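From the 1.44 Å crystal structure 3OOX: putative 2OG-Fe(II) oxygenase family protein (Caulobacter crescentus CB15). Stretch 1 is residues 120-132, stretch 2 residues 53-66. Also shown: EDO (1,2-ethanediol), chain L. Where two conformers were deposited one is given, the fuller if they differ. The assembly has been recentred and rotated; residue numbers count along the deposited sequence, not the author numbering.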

# COMPACT_ATOMS: atom_id res chain seq x y z
N TRP A 120 -20.32 -3.39 -3.53
CA TRP A 120 -20.08 -2.80 -4.85
C TRP A 120 -21.13 -1.74 -5.16
O TRP A 120 -22.29 -1.90 -4.78
CB TRP A 120 -20.09 -3.86 -5.96
CG TRP A 120 -19.16 -4.97 -5.74
CD1 TRP A 120 -19.46 -6.22 -5.28
CD2 TRP A 120 -17.73 -4.94 -5.90
NE1 TRP A 120 -18.32 -6.99 -5.17
CE2 TRP A 120 -17.25 -6.23 -5.57
CE3 TRP A 120 -16.82 -3.97 -6.35
CZ2 TRP A 120 -15.89 -6.55 -5.63
CZ3 TRP A 120 -15.47 -4.32 -6.42
CH2 TRP A 120 -15.03 -5.60 -6.07
N PRO A 121 -20.72 -0.65 -5.84
CA PRO A 121 -21.68 0.41 -6.15
C PRO A 121 -22.45 0.15 -7.44
O PRO A 121 -21.90 0.29 -8.51
CB PRO A 121 -20.79 1.65 -6.30
CG PRO A 121 -19.48 1.12 -6.75
CD PRO A 121 -19.35 -0.30 -6.26
N ALA A 122 -23.73 -0.20 -7.31
CA ALA A 122 -24.55 -0.51 -8.50
C ALA A 122 -24.59 0.62 -9.52
O ALA A 122 -24.76 0.38 -10.73
CB ALA A 122 -25.97 -0.84 -8.05
N GLU A 123 -24.45 1.85 -9.05
CA GLU A 123 -24.55 3.04 -9.89
C GLU A 123 -23.41 3.24 -10.88
O GLU A 123 -23.54 4.06 -11.82
CB GLU A 123 -24.70 4.30 -9.02
CG GLU A 123 -25.97 4.32 -8.17
CD GLU A 123 -25.90 3.56 -6.84
OE1 GLU A 123 -24.83 3.02 -6.45
OE2 GLU A 123 -26.94 3.55 -6.15
N ILE A 124 -22.30 2.53 -10.69
CA ILE A 124 -21.14 2.58 -11.58
C ILE A 124 -20.98 1.15 -12.08
O ILE A 124 -20.27 0.33 -11.49
CB ILE A 124 -19.83 3.04 -10.85
CG1 ILE A 124 -20.07 4.32 -10.01
CG2 ILE A 124 -18.67 3.21 -11.86
CD1 ILE A 124 -20.67 5.49 -10.78
N PRO A 125 -21.70 0.82 -13.18
CA PRO A 125 -21.72 -0.56 -13.63
C PRO A 125 -20.36 -1.23 -13.87
O PRO A 125 -20.23 -2.41 -13.60
CB PRO A 125 -22.53 -0.48 -14.93
CG PRO A 125 -23.42 0.70 -14.74
CD PRO A 125 -22.62 1.67 -13.95
N ALA A 126 -19.38 -0.49 -14.38
CA ALA A 126 -18.07 -1.06 -14.70
C ALA A 126 -17.12 -1.14 -13.50
O ALA A 126 -16.05 -1.70 -13.60
CB ALA A 126 -17.41 -0.26 -15.82
N PHE A 127 -17.54 -0.61 -12.36
CA PHE A 127 -16.64 -0.50 -11.18
C PHE A 127 -16.13 -1.87 -10.72
O PHE A 127 -14.92 -2.05 -10.56
CB PHE A 127 -17.39 0.20 -10.06
CG PHE A 127 -16.59 0.49 -8.81
CD1 PHE A 127 -16.33 -0.51 -7.91
CD2 PHE A 127 -16.23 1.79 -8.50
CE1 PHE A 127 -15.66 -0.23 -6.69
CE2 PHE A 127 -15.56 2.07 -7.29
CZ PHE A 127 -15.28 1.07 -6.41
N LYS A 128 -17.03 -2.84 -10.49
CA LYS A 128 -16.59 -4.14 -9.97
C LYS A 128 -15.53 -4.73 -10.89
O LYS A 128 -14.47 -5.15 -10.43
CB LYS A 128 -17.74 -5.13 -9.74
CG LYS A 128 -17.27 -6.52 -9.26
CD LYS A 128 -18.41 -7.44 -8.90
CE LYS A 128 -17.90 -8.86 -8.61
NZ LYS A 128 -18.97 -9.80 -8.17
N HIS A 129 -15.80 -4.74 -12.19
CA HIS A 129 -14.83 -5.30 -13.12
C HIS A 129 -13.49 -4.53 -13.16
O HIS A 129 -12.40 -5.14 -13.04
CB HIS A 129 -15.46 -5.41 -14.53
CG HIS A 129 -14.48 -5.78 -15.60
ND1 HIS A 129 -13.72 -4.83 -16.26
CD2 HIS A 129 -14.12 -6.98 -16.12
CE1 HIS A 129 -12.95 -5.44 -17.15
NE2 HIS A 129 -13.17 -6.74 -17.08
N ASP A 130 -13.57 -3.21 -13.32
CA ASP A 130 -12.38 -2.41 -13.54
C ASP A 130 -11.53 -2.39 -12.26
O ASP A 130 -10.32 -2.53 -12.31
CB ASP A 130 -12.71 -0.97 -13.93
CG ASP A 130 -13.40 -0.84 -15.28
OD1 ASP A 130 -13.50 -1.85 -16.01
OD2 ASP A 130 -13.83 0.30 -15.58
N VAL A 131 -12.17 -2.19 -11.12
CA VAL A 131 -11.44 -2.07 -9.86
C VAL A 131 -10.89 -3.45 -9.43
O VAL A 131 -9.78 -3.55 -8.86
CB VAL A 131 -12.34 -1.42 -8.78
CG1 VAL A 131 -11.66 -1.39 -7.39
CG2 VAL A 131 -12.72 -0.02 -9.15
N SER A 132 -11.65 -4.52 -9.66
CA SER A 132 -11.16 -5.87 -9.33
C SER A 132 -9.93 -6.20 -10.17
O SER A 132 -8.98 -6.80 -9.66
CB SER A 132 -12.25 -6.95 -9.52
OG SER A 132 -13.31 -6.81 -8.60
C1 EDO L . -21.72 -3.86 -10.02
O1 EDO L . -21.85 -4.74 -8.89
C2 EDO L . -21.25 -2.50 -9.55
O2 EDO L . -19.92 -2.23 -10.01
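Stretch 2 53-66: DSAKAFFALPVETK

Stretch 2 lies on stretch 1 as a helix followed by a short turn and a second helix, packed through a small, mostly apolar contact that centres on Ile124 and Ser54 and carries a polar pairing at one end. The first helix, which enters from earlier in the chain, gives way to a short link before Pro62, at the N-cap position of helix 63-66. Stretch 1 folds differently: two type I turns, Pro121 to Ile124 and Ile124 to Phe127, share Ile124 and deliver the chain into helix 127-132. That helix and the first helix of stretch 2 run closer to antiparallel than parallel, with 133° between their directions (signed crossing angle -133°) and axes 9.6 Å apart at closest approach.

Ser54, the most covered residue of the contact, lies nearest Phe127 in register, CA to CA 5.3 Å, and its CB points toward stretch 1. The Phe127 ring, chi1 t, meets the backbone of the opposing helix with its edge: CD2 is 3.8 Å from Ser54 O, a carbonyl already bonded to Phe58 N at 2.9 Å within the helix. The same ring reaches one turn further along, where CE2 lies 3.9 Å from Phe58 CB. Beside it, Ser54 OG is 3.1 Å from Asp130 OD2, within hydrogen-bonding reach, although that hydroxyl proton has another possible acceptor. Asp130 OD1 receives a separate bond from His129 ND1 at 3.0 Å.

Ile124 is the apolar hub. With both chi angles m, it reaches four residues that recur along one side of the helix and just beyond it: CG2 is 4.1 Å from Ser54 OG, CG1 3.9 Å from Phe58 CA, and CD1 4.0 Å from Ala57 CB and 3.9 Å from Leu61 CD1. The spacing 54, 57, 58, 61 is the familiar one-sided stripe of a helix, continued here into the turn by Leu61, whose N bonds Phe58 O at 3.1 Å. Pro121 adds to the packing from the start of the first turn, its CB 3.7 Å from Phe58 CD1.

Glu123 extends the contact to the second helix. Its CB lies 4.0 Å from Leu61 CD1 and its CD 3.5 Å from Thr65 CG2, so the carboxylate group packs against the Thr65 methyl, and its oxygens also have hydrogen bonds outside the two stretches.

An ethanediol, probably from the crystallisation liquor, bridges the turn and the helix start: its O2 donates to Ile124 O and accepts from Lys128 N, each at 3.0 Å.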

# COMPACT_ATOMS: atom_id res chain seq x y z
N ASP A 53 -10.79 5.79 -13.59
CA ASP A 53 -12.00 6.45 -14.06
C ASP A 53 -13.24 5.98 -13.30
O ASP A 53 -14.12 6.82 -12.99
CB ASP A 53 -12.20 6.22 -15.56
CG ASP A 53 -11.26 7.07 -16.42
OD1 ASP A 53 -10.73 8.09 -15.94
OD2 ASP A 53 -11.07 6.70 -17.60
N SER A 54 -13.33 4.68 -13.01
CA SER A 54 -14.43 4.18 -12.19
C SER A 54 -14.41 4.75 -10.76
O SER A 54 -15.48 5.07 -10.19
CB SER A 54 -14.47 2.65 -12.15
OG SER A 54 -15.03 2.16 -13.35
N ALA A 55 -13.21 4.85 -10.18
CA ALA A 55 -13.07 5.50 -8.88
C ALA A 55 -13.57 6.95 -8.93
O ALA A 55 -14.37 7.37 -8.07
CB ALA A 55 -11.58 5.46 -8.39
N LYS A 56 -13.08 7.71 -9.91
CA LYS A 56 -13.49 9.11 -10.08
C LYS A 56 -15.01 9.21 -10.24
O LYS A 56 -15.65 10.09 -9.67
CB LYS A 56 -12.78 9.76 -11.27
CG LYS A 56 -11.26 9.93 -11.14
CD LYS A 56 -10.64 10.47 -12.41
CE LYS A 56 -9.18 10.86 -12.18
NZ LYS A 56 -8.51 11.24 -13.47
N ALA A 57 -15.59 8.31 -11.01
CA ALA A 57 -17.03 8.30 -11.23
C ALA A 57 -17.79 7.99 -9.95
O ALA A 57 -18.79 8.65 -9.63
CB ALA A 57 -17.39 7.26 -12.34
N PHE A 58 -17.29 7.03 -9.18
CA PHE A 58 -17.91 6.73 -7.90
C PHE A 58 -17.93 7.95 -6.96
O PHE A 58 -18.96 8.29 -6.36
CB PHE A 58 -17.24 5.55 -7.16
CG PHE A 58 -17.77 5.41 -5.77
CD1 PHE A 58 -18.99 4.82 -5.53
CD2 PHE A 58 -17.08 5.96 -4.69
CE1 PHE A 58 -19.53 4.73 -4.28
CE2 PHE A 58 -17.64 5.89 -3.42
CZ PHE A 58 -18.85 5.29 -3.21
N PHE A 59 -16.77 8.59 -6.81
CA PHE A 59 -16.65 9.72 -5.88
C PHE A 59 -17.43 10.95 -6.33
O PHE A 59 -17.79 11.80 -5.51
CB PHE A 59 -15.18 10.09 -5.63
CG PHE A 59 -14.41 9.05 -4.82
CD1 PHE A 59 -14.89 8.66 -3.57
CD2 PHE A 59 -13.25 8.50 -5.30
CE1 PHE A 59 -14.20 7.71 -2.81
CE2 PHE A 59 -12.55 7.55 -4.54
CZ PHE A 59 -13.05 7.16 -3.31
N ALA A 60 -17.71 11.03 -7.64
CA ALA A 60 -18.57 12.09 -8.19
C ALA A 60 -20.08 11.89 -7.95
O ALA A 60 -20.88 12.81 -8.19
CB ALA A 60 -18.30 12.24 -9.69
N LEU A 61 -20.48 10.71 -7.46
CA LEU A 61 -21.88 10.45 -7.14
C LEU A 61 -22.35 11.35 -5.98
O LEU A 61 -21.53 11.83 -5.20
CB LEU A 61 -22.10 9.00 -6.74
CG LEU A 61 -21.95 7.93 -7.81
CD1 LEU A 61 -21.90 6.53 -7.21
CD2 LEU A 61 -23.09 8.04 -8.84
N PRO A 62 -23.68 11.57 -5.86
CA PRO A 62 -24.20 12.32 -4.71
C PRO A 62 -23.81 11.67 -3.39
O PRO A 62 -23.67 10.46 -3.32
CB PRO A 62 -25.72 12.25 -4.89
CG PRO A 62 -25.91 12.05 -6.38
CD PRO A 62 -24.76 11.16 -6.78
N VAL A 63 -23.64 12.48 -2.34
CA VAL A 63 -23.24 11.98 -1.02
C VAL A 63 -24.17 10.89 -0.52
O VAL A 63 -23.73 9.86 -0.01
CB VAL A 63 -23.24 13.09 0.06
CG1 VAL A 63 -22.52 12.58 1.32
CG2 VAL A 63 -22.58 14.36 -0.43
N GLU A 64 -25.48 11.10 -0.64
CA GLU A 64 -26.38 10.07 -0.10
C GLU A 64 -26.30 8.75 -0.86
O GLU A 64 -26.54 7.69 -0.27
CB GLU A 64 -27.82 10.55 0.00
CG GLU A 64 -27.98 11.68 1.01
CD GLU A 64 -27.38 11.37 2.39
OE1 GLU A 64 -27.69 10.30 2.97
OE2 GLU A 64 -26.61 12.21 2.90
N THR A 65 -25.93 8.81 -2.14
CA THR A 65 -25.76 7.61 -2.94
C THR A 65 -24.50 6.87 -2.44
O THR A 65 -24.50 5.65 -2.27
CB THR A 65 -25.61 7.97 -4.44
OG1 THR A 65 -26.76 8.73 -4.86
CG2 THR A 65 -25.45 6.71 -5.30
N LYS A 66 -23.44 7.63 -2.23
CA LYS A 66 -22.19 7.04 -1.72
C LYS A 66 -22.40 6.43 -0.34
O LYS A 66 -21.84 5.37 -0.05
CB LYS A 66 -21.04 8.07 -1.72
CG LYS A 66 -20.67 8.53 -3.15
CD LYS A 66 -19.47 9.48 -3.21
CE LYS A 66 -19.73 10.85 -2.59
NZ LYS A 66 -18.61 11.82 -2.87